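Local coordinates for uncharacterized protein (Bacteroides vulgatus, PDB 4QB7), which probably serves as a tip component of the fimbriae, the cell-surface filaments that mediate adhesion and biofilm formation, at residues 177-191 with 242-255. Sequence-based numbering, arbitrary orientation.
With SO4 (sulfate ion), chain F; SO4 (sulfate ion), chain K; SO4 (sulfate ion), chain C; SO4 (sulfate ion), chain B.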
loop_
_atom_site.group_PDB
_atom_site.type_symbol
_atom_site.label_atom_id
_atom_site.label_comp_id
_atom_site.label_asym_id
_atom_site.label_seq_id
_atom_site.Cartn_x
_atom_site.Cartn_y
_atom_site.Cartn_z
ATOM N N LYS A 177 -10.282 21.062 -6.281
ATOM C CA LYS A 177 -11.329 22.093 -6.231
ATOM C C LYS A 177 -10.776 23.456 -6.646
ATOM O O LYS A 177 -9.608 23.726 -6.362
ATOM C CB LYS A 177 -11.965 22.199 -4.833
ATOM C CG LYS A 177 -10.979 22.487 -3.725
ATOM C CD LYS A 177 -11.628 22.858 -2.446
ATOM C CE LYS A 177 -10.578 22.917 -1.368
ATOM N NZ LYS A 177 -11.184 23.037 -0.020
ATOM N N PRO A 178 -11.593 24.365 -7.233
ATOM C CA PRO A 178 -11.108 25.740 -7.458
ATOM C C PRO A 178 -11.110 26.509 -6.121
ATOM O O PRO A 178 -11.720 26.020 -5.151
ATOM C CB PRO A 178 -12.138 26.296 -8.436
ATOM C CG PRO A 178 -13.411 25.613 -8.052
ATOM C CD PRO A 178 -13.017 24.231 -7.625
ATOM N N ASP A 179 -10.427 27.686 -6.032
ATOM C CA ASP A 179 -10.388 28.438 -4.755
ATOM C C ASP A 179 -11.634 29.326 -4.566
ATOM O O ASP A 179 -11.872 29.820 -3.469
ATOM C CB ASP A 179 -9.090 29.275 -4.596
ATOM C CG ASP A 179 -8.870 30.374 -5.621
ATOM O OD1 ASP A 179 -9.334 30.214 -6.777
ATOM O OD2 ASP A 179 -8.163 31.358 -5.295
ATOM N N VAL A 180 -12.411 29.525 -5.628
ATOM C CA VAL A 180 -13.625 30.348 -5.648
ATOM C C VAL A 180 -14.743 29.604 -6.377
ATOM O O VAL A 180 -14.478 28.701 -7.182
ATOM C CB VAL A 180 -13.395 31.756 -6.307
ATOM C CG1 VAL A 180 -12.422 32.598 -5.505
ATOM C CG2 VAL A 180 -12.939 31.647 -7.757
ATOM N N ASN A 181 -15.988 30.044 -6.142
ATOM C CA ASN A 181 -17.157 29.539 -6.837
ATOM C C ASN A 181 -17.066 30.057 -8.269
ATOM O O ASN A 181 -16.886 31.254 -8.476
ATOM C CB ASN A 181 -18.417 30.024 -6.118
ATOM C CG ASN A 181 -19.721 29.460 -6.626
ATOM O OD1 ASN A 181 -20.009 29.409 -7.834
ATOM N ND2 ASN A 181 -20.588 29.126 -5.695
ATOM N N LEU A 182 -17.166 29.158 -9.246
ATOM C CA LEU A 182 -17.043 29.439 -10.677
ATOM C C LEU A 182 -18.329 29.914 -11.308
ATOM O O LEU A 182 -18.350 30.260 -12.494
ATOM C CB LEU A 182 -16.579 28.173 -11.406
ATOM C CG LEU A 182 -15.319 27.462 -10.927
ATOM C CD1 LEU A 182 -15.097 26.227 -11.759
ATOM C CD2 LEU A 182 -14.088 28.375 -11.035
ATOM N N GLY A 183 -19.396 29.962 -10.525
ATOM C CA GLY A 183 -20.682 30.400 -11.041
ATOM C C GLY A 183 -21.336 29.304 -11.852
ATOM O O GLY A 183 -21.032 28.127 -11.656
ATOM N N THR A 184 -22.231 29.673 -12.764
ATOM C CA THR A 184 -23.001 28.689 -13.505
ATOM C C THR A 184 -22.420 28.385 -14.886
ATOM O O THR A 184 -22.682 27.312 -15.431
ATOM C CB THR A 184 -24.462 29.182 -13.638
ATOM O OG1 THR A 184 -24.520 30.452 -14.306
ATOM C CG2 THR A 184 -25.185 29.256 -12.306
ATOM N N ASP A 185 -21.638 29.317 -15.446
ATOM C CA ASP A 185 -21.139 29.261 -16.815
ATOM C C ASP A 185 -19.691 28.776 -16.987
ATOM O O ASP A 185 -19.191 28.796 -18.123
ATOM C CB ASP A 185 -21.295 30.646 -17.432
ATOM C CG ASP A 185 -22.686 30.905 -17.990
ATOM O OD1 ASP A 185 -23.672 30.289 -17.464
ATOM O OD2 ASP A 185 -22.800 31.719 -18.965
ATOM N N THR A 186 -19.031 28.333 -15.896
ATOM C CA THR A 186 -17.659 27.847 -15.952
ATOM C C THR A 186 -17.535 26.577 -15.122
ATOM O O THR A 186 -18.112 26.488 -14.013
ATOM C CB THR A 186 -16.681 28.939 -15.509
ATOM O OG1 THR A 186 -16.728 29.990 -16.475
ATOM C CG2 THR A 186 -15.250 28.450 -15.406
ATOM N N LYS A 187 -16.816 25.564 -15.695
ATOM C CA LYS A 187 -16.563 24.291 -15.018
ATOM C C LYS A 187 -15.097 23.893 -15.205
ATOM O O LYS A 187 -14.443 24.384 -16.127
ATOM C CB LYS A 187 -17.544 23.200 -15.512
ATOM C CG LYS A 187 -19.014 23.568 -15.189
ATOM C CD LYS A 187 -20.024 22.518 -15.465
ATOM C CE LYS A 187 -21.423 22.994 -15.145
ATOM N NZ LYS A 187 -21.624 23.243 -13.686
ATOM N N ILE A 188 -14.552 23.103 -14.276
ATOM C CA ILE A 188 -13.175 22.602 -14.366
ATOM C C ILE A 188 -13.263 21.091 -14.462
ATOM O O ILE A 188 -13.948 20.457 -13.645
ATOM C CB ILE A 188 -12.208 23.029 -13.212
ATOM C CG1 ILE A 188 -12.110 24.518 -13.064
ATOM C CG2 ILE A 188 -10.781 22.424 -13.403
ATOM C CD1 ILE A 188 -11.279 24.900 -11.872
ATOM N N PHE A 189 -12.535 20.518 -15.431
ATOM C CA PHE A 189 -12.473 19.071 -15.655
ATOM C C PHE A 189 -11.034 18.571 -15.618
ATOM O O PHE A 189 -10.178 19.127 -16.312
ATOM C CB PHE A 189 -13.122 18.712 -16.995
ATOM C CG PHE A 189 -14.573 19.102 -17.107
ATOM C CD1 PHE A 189 -15.574 18.276 -16.602
ATOM C CD2 PHE A 189 -14.944 20.288 -17.732
ATOM C CE1 PHE A 189 -16.921 18.641 -16.710
ATOM C CE2 PHE A 189 -16.291 20.640 -17.858
ATOM C CZ PHE A 189 -17.269 19.805 -17.367
ATOM N N VAL A 190 -10.756 17.543 -14.807
ATOM C CA VAL A 190 -9.410 16.964 -14.762
ATOM C C VAL A 190 -9.395 15.806 -15.771
ATOM O O VAL A 190 -10.329 14.988 -15.794
ATOM C CB VAL A 190 -8.976 16.567 -13.334
ATOM C CG1 VAL A 190 -7.697 15.722 -13.350
ATOM C CG2 VAL A 190 -8.798 17.812 -12.468
ATOM N N THR A 191 -8.376 15.783 -16.655
ATOM C CA THR A 191 -8.297 14.809 -17.748
ATOM C C THR A 191 -7.059 13.907 -17.662
ATOM O O THR A 191 -6.979 12.895 -18.362
ATOM C CB THR A 191 -8.287 15.579 -19.080
ATOM O OG1 THR A 191 -7.193 16.499 -19.053
ATOM C CG2 THR A 191 -9.574 16.382 -19.313
ATOM N N GLN A 242 -21.016 18.845 -21.897
ATOM C CA GLN A 242 -21.221 20.146 -21.307
ATOM C C GLN A 242 -20.899 21.212 -22.310
ATOM O O GLN A 242 -19.727 21.480 -22.533
ATOM C CB GLN A 242 -20.277 20.268 -20.071
ATOM C CG GLN A 242 -20.687 21.325 -19.022
ATOM C CD GLN A 242 -21.908 20.897 -18.263
ATOM O OE1 GLN A 242 -21.894 19.889 -17.530
ATOM N NE2 GLN A 242 -23.007 21.594 -18.499
ATOM N N TRP A 243 -21.918 21.836 -22.911
ATOM C CA TRP A 243 -21.773 22.940 -23.875
ATOM C C TRP A 243 -20.784 22.616 -24.999
ATOM O O TRP A 243 -19.950 23.444 -25.325
ATOM C CB TRP A 243 -21.323 24.246 -23.149
ATOM C CG TRP A 243 -22.025 24.538 -21.861
ATOM C CD1 TRP A 243 -23.372 24.579 -21.651
ATOM C CD2 TRP A 243 -21.414 24.886 -20.611
ATOM N NE1 TRP A 243 -23.640 24.894 -20.337
ATOM C CE2 TRP A 243 -22.457 25.115 -19.682
ATOM C CE3 TRP A 243 -20.081 25.038 -20.183
ATOM C CZ2 TRP A 243 -22.212 25.477 -18.354
ATOM C CZ3 TRP A 243 -19.840 25.402 -18.865
ATOM C CH2 TRP A 243 -20.896 25.599 -17.964
ATOM N N GLY A 244 -20.872 21.421 -25.568
ATOM C CA GLY A 244 -19.961 20.954 -26.611
ATOM C C GLY A 244 -18.725 20.236 -26.100
ATOM O O GLY A 244 -18.067 19.520 -26.857
ATOM N N TYR A 245 -18.384 20.423 -24.817
ATOM C CA TYR A 245 -17.217 19.778 -24.204
ATOM C C TYR A 245 -17.552 18.319 -23.964
ATOM O O TYR A 245 -18.507 18.047 -23.247
ATOM C CB TYR A 245 -16.790 20.501 -22.904
ATOM C CG TYR A 245 -15.604 19.860 -22.218
ATOM C CD1 TYR A 245 -14.299 20.204 -22.568
ATOM C CD2 TYR A 245 -15.780 18.877 -21.242
ATOM C CE1 TYR A 245 -13.204 19.627 -21.927
ATOM C CE2 TYR A 245 -14.691 18.274 -20.620
ATOM C CZ TYR A 245 -13.409 18.672 -20.947
ATOM O OH TYR A 245 -12.345 18.116 -20.296
ATOM N N ASN A 246 -16.810 17.385 -24.578
ATOM C CA ASN A 246 -17.127 15.978 -24.419
ATOM C C ASN A 246 -15.897 15.062 -24.239
ATOM O O ASN A 246 -15.911 13.882 -24.621
ATOM C CB ASN A 246 -17.996 15.495 -25.571
ATOM C CG ASN A 246 -17.322 15.378 -26.887
ATOM O OD1 ASN A 246 -16.266 15.963 -27.133
ATOM N ND2 ASN A 246 -17.928 14.596 -27.759
ATOM N N LYS A 247 -14.908 15.559 -23.536
ATOM C CA LYS A 247 -13.698 14.825 -23.194
ATOM C C LYS A 247 -13.979 13.919 -21.977
ATOM O O LYS A 247 -14.702 14.325 -21.075
ATOM C CB LYS A 247 -12.594 15.883 -22.909
ATOM C CG LYS A 247 -11.198 15.375 -22.661
ATOM C CD LYS A 247 -10.416 15.077 -23.914
ATOM C CE LYS A 247 -9.106 14.458 -23.497
ATOM N NZ LYS A 247 -8.527 13.610 -24.568
ATOM N N SER A 248 -13.447 12.687 -21.957
ATOM C CA SER A 248 -13.568 11.773 -20.801
ATOM C C SER A 248 -12.774 12.422 -19.672
ATOM O O SER A 248 -11.575 12.708 -19.849
ATOM C CB SER A 248 -13.042 10.378 -21.148
ATOM O OG SER A 248 -13.095 9.457 -20.070
ATOM N N SER A 249 -13.479 12.793 -18.581
ATOM C CA SER A 249 -12.918 13.594 -17.490
ATOM C C SER A 249 -13.661 13.440 -16.151
ATOM O O SER A 249 -14.604 12.671 -16.058
ATOM C CB SER A 249 -12.989 15.060 -17.897
ATOM O OG SER A 249 -14.350 15.461 -17.981
ATOM N N ILE A 250 -13.201 14.177 -15.115
ATOM C CA ILE A 250 -13.803 14.296 -13.789
ATOM C C ILE A 250 -14.121 15.780 -13.557
ATOM O O ILE A 250 -13.219 16.617 -13.598
ATOM C CB ILE A 250 -12.950 13.698 -12.623
ATOM C CG1 ILE A 250 -12.702 12.184 -12.809
ATOM C CG2 ILE A 250 -13.625 13.939 -11.266
ATOM C CD1 ILE A 250 -11.339 11.803 -12.666
ATOM N N ASN A 251 -15.409 16.096 -13.331
ATOM C CA ASN A 251 -15.847 17.441 -12.996
ATOM C C ASN A 251 -15.432 17.767 -11.569
ATOM O O ASN A 251 -15.990 17.199 -10.631
ATOM C CB ASN A 251 -17.350 17.551 -13.137
ATOM C CG ASN A 251 -17.893 18.923 -12.943
ATOM O OD1 ASN A 251 -17.237 19.823 -12.448
ATOM N ND2 ASN A 251 -19.097 19.125 -13.388
ATOM N N VAL A 252 -14.506 18.717 -11.402
ATOM C CA VAL A 252 -14.004 19.124 -10.091
ATOM C C VAL A 252 -14.409 20.586 -9.740
ATOM O O VAL A 252 -13.737 21.205 -8.927
ATOM C CB VAL A 252 -12.461 18.916 -10.001
ATOM C CG1 VAL A 252 -12.089 17.457 -10.159
ATOM C CG2 VAL A 252 -11.712 19.775 -11.005
ATOM N N SER A 253 -15.539 21.096 -10.280
ATOM C CA SER A 253 -16.004 22.497 -10.147
ATOM C C SER A 253 -16.503 22.946 -8.754
ATOM O O SER A 253 -16.601 24.157 -8.533
ATOM C CB SER A 253 -17.103 22.785 -11.155
ATOM O OG SER A 253 -16.739 22.296 -12.435
ATOM N N ASP A 254 -16.814 22.016 -7.831
ATOM C CA ASP A 254 -17.318 22.344 -6.493
ATOM C C ASP A 254 -16.227 22.988 -5.625
ATOM O O ASP A 254 -15.229 22.350 -5.310
ATOM C CB ASP A 254 -17.860 21.072 -5.813
ATOM C CG ASP A 254 -18.783 21.281 -4.620
ATOM O OD1 ASP A 254 -18.752 22.395 -4.013
ATOM O OD2 ASP A 254 -19.518 20.330 -4.272
ATOM N N ASP A 255 -16.426 24.236 -5.232
ATOM C CA ASP A 255 -15.454 24.984 -4.428
ATOM C C ASP A 255 -15.599 24.701 -2.927
ATOM O O ASP A 255 -14.686 25.001 -2.141
ATOM C CB ASP A 255 -15.621 26.488 -4.692
ATOM C CG ASP A 255 -16.946 27.042 -4.209
ATOM O OD1 ASP A 255 -17.995 26.683 -4.811
ATOM O OD2 ASP A 255 -16.939 27.834 -3.219
HETATM S S SO4 F . -11.100 11.186 -24.371
HETATM O O1 SO4 F . -12.471 11.683 -24.325
HETATM O O2 SO4 F . -10.450 11.262 -23.042
HETATM O O3 SO4 F . -11.123 9.784 -24.801
HETATM O O4 SO4 F . -10.298 11.955 -25.312
HETATM S S SO4 K . -5.335 14.938 -21.336
HETATM O O1 SO4 K . -6.273 16.001 -21.286
HETATM O O2 SO4 K . -4.244 15.366 -22.184
HETATM O O3 SO4 K . -4.852 14.730 -20.006
HETATM O O4 SO4 K . -5.990 13.704 -21.861
HETATM S S SO4 C . -13.644 18.958 -26.557
HETATM O O1 SO4 C . -13.502 20.395 -26.217
HETATM O O2 SO4 C . -12.869 18.186 -25.613
HETATM O O3 SO4 C . -15.056 18.629 -26.368
HETATM O O4 SO4 C . -13.200 18.701 -27.959
HETATM S S SO4 B . -12.137 19.522 1.231
HETATM O O1 SO4 B . -13.404 19.485 1.955
HETATM O O2 SO4 B . -11.050 20.018 2.089
HETATM O O3 SO4 B . -11.812 18.162 0.778
HETATM O O4 SO4 B . -12.342 20.431 0.109
HETATM O O HOH W 1 -13.469 24.557 0.552
HETATM O O HOH W 2 -14.782 29.221 -1.659
HETATM O O HOH W 3 -19.585 29.021 -2.705
HETATM O O HOH W 4 -18.208 26.277 -8.461
HETATM O O HOH W 5 -20.917 21.206 -11.871
#
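Phe189 and Val190 pair with Asn251 and Ile250 in a short antiparallel beta ladder, which joins strand 186-196 of a fimbrillin-like fold to strand 250-251. Three backbone bonds define the register: Val190 N to Ile250 O (2.9 Å), Ile250 N back to Val190 O, and Val252 N to Ile188 O. Past Val252 a side chain takes over, since Ser253 OG accepts the N-H of Ile188 at 3.0 Å (N to OG). That hydroxyl gives its own proton to Asn251 OD1, which also accepts the N-H of Ser253 in an Asx turn; two bonds thus fix the amide oxygen of Asn251.

On the face bearing Phe189 and Asn251, the Phe189 ring makes an offset stack with Tyr245, centroids 4.6 Å apart and planes at 17°. The two side chains run antiparallel alongside one another, which sets Tyr245 CE2 over the rim of the Phe189 ring and brings Tyr245 OH to Phe189 CB. Phe189 CG lies anti to its carbonyl carbon (chi1 -60°), bringing CE1 to 3.8 Å from Asn251 CB. Replacing Phe189 with an alanine would probably leave the Tyr245 ring without its stacking partner and open a gap beside Asn251. Lys187 runs at about a right angle to both Gln242 and Trp243, its CD 3.7 Å from Gln242 CD. The Trp243 ring presents its edge to Thr184 O, 3.5 Å from CZ2.

At the other end Pro178 CD packs on Val252 O (3.4 Å), and water bridges Asn181 ND2 to Asp255 OD2. On the opposite face of the ladder Val190 and Ile250 touch strand 259-270, which Val252 also meets, whereas strand 286-296 flanks strand 186-196, with a backbone hydrogen bond between Phe189 and Asp292, whose side-chain OD2 is hydrogen-bonded to Tyr245 OH.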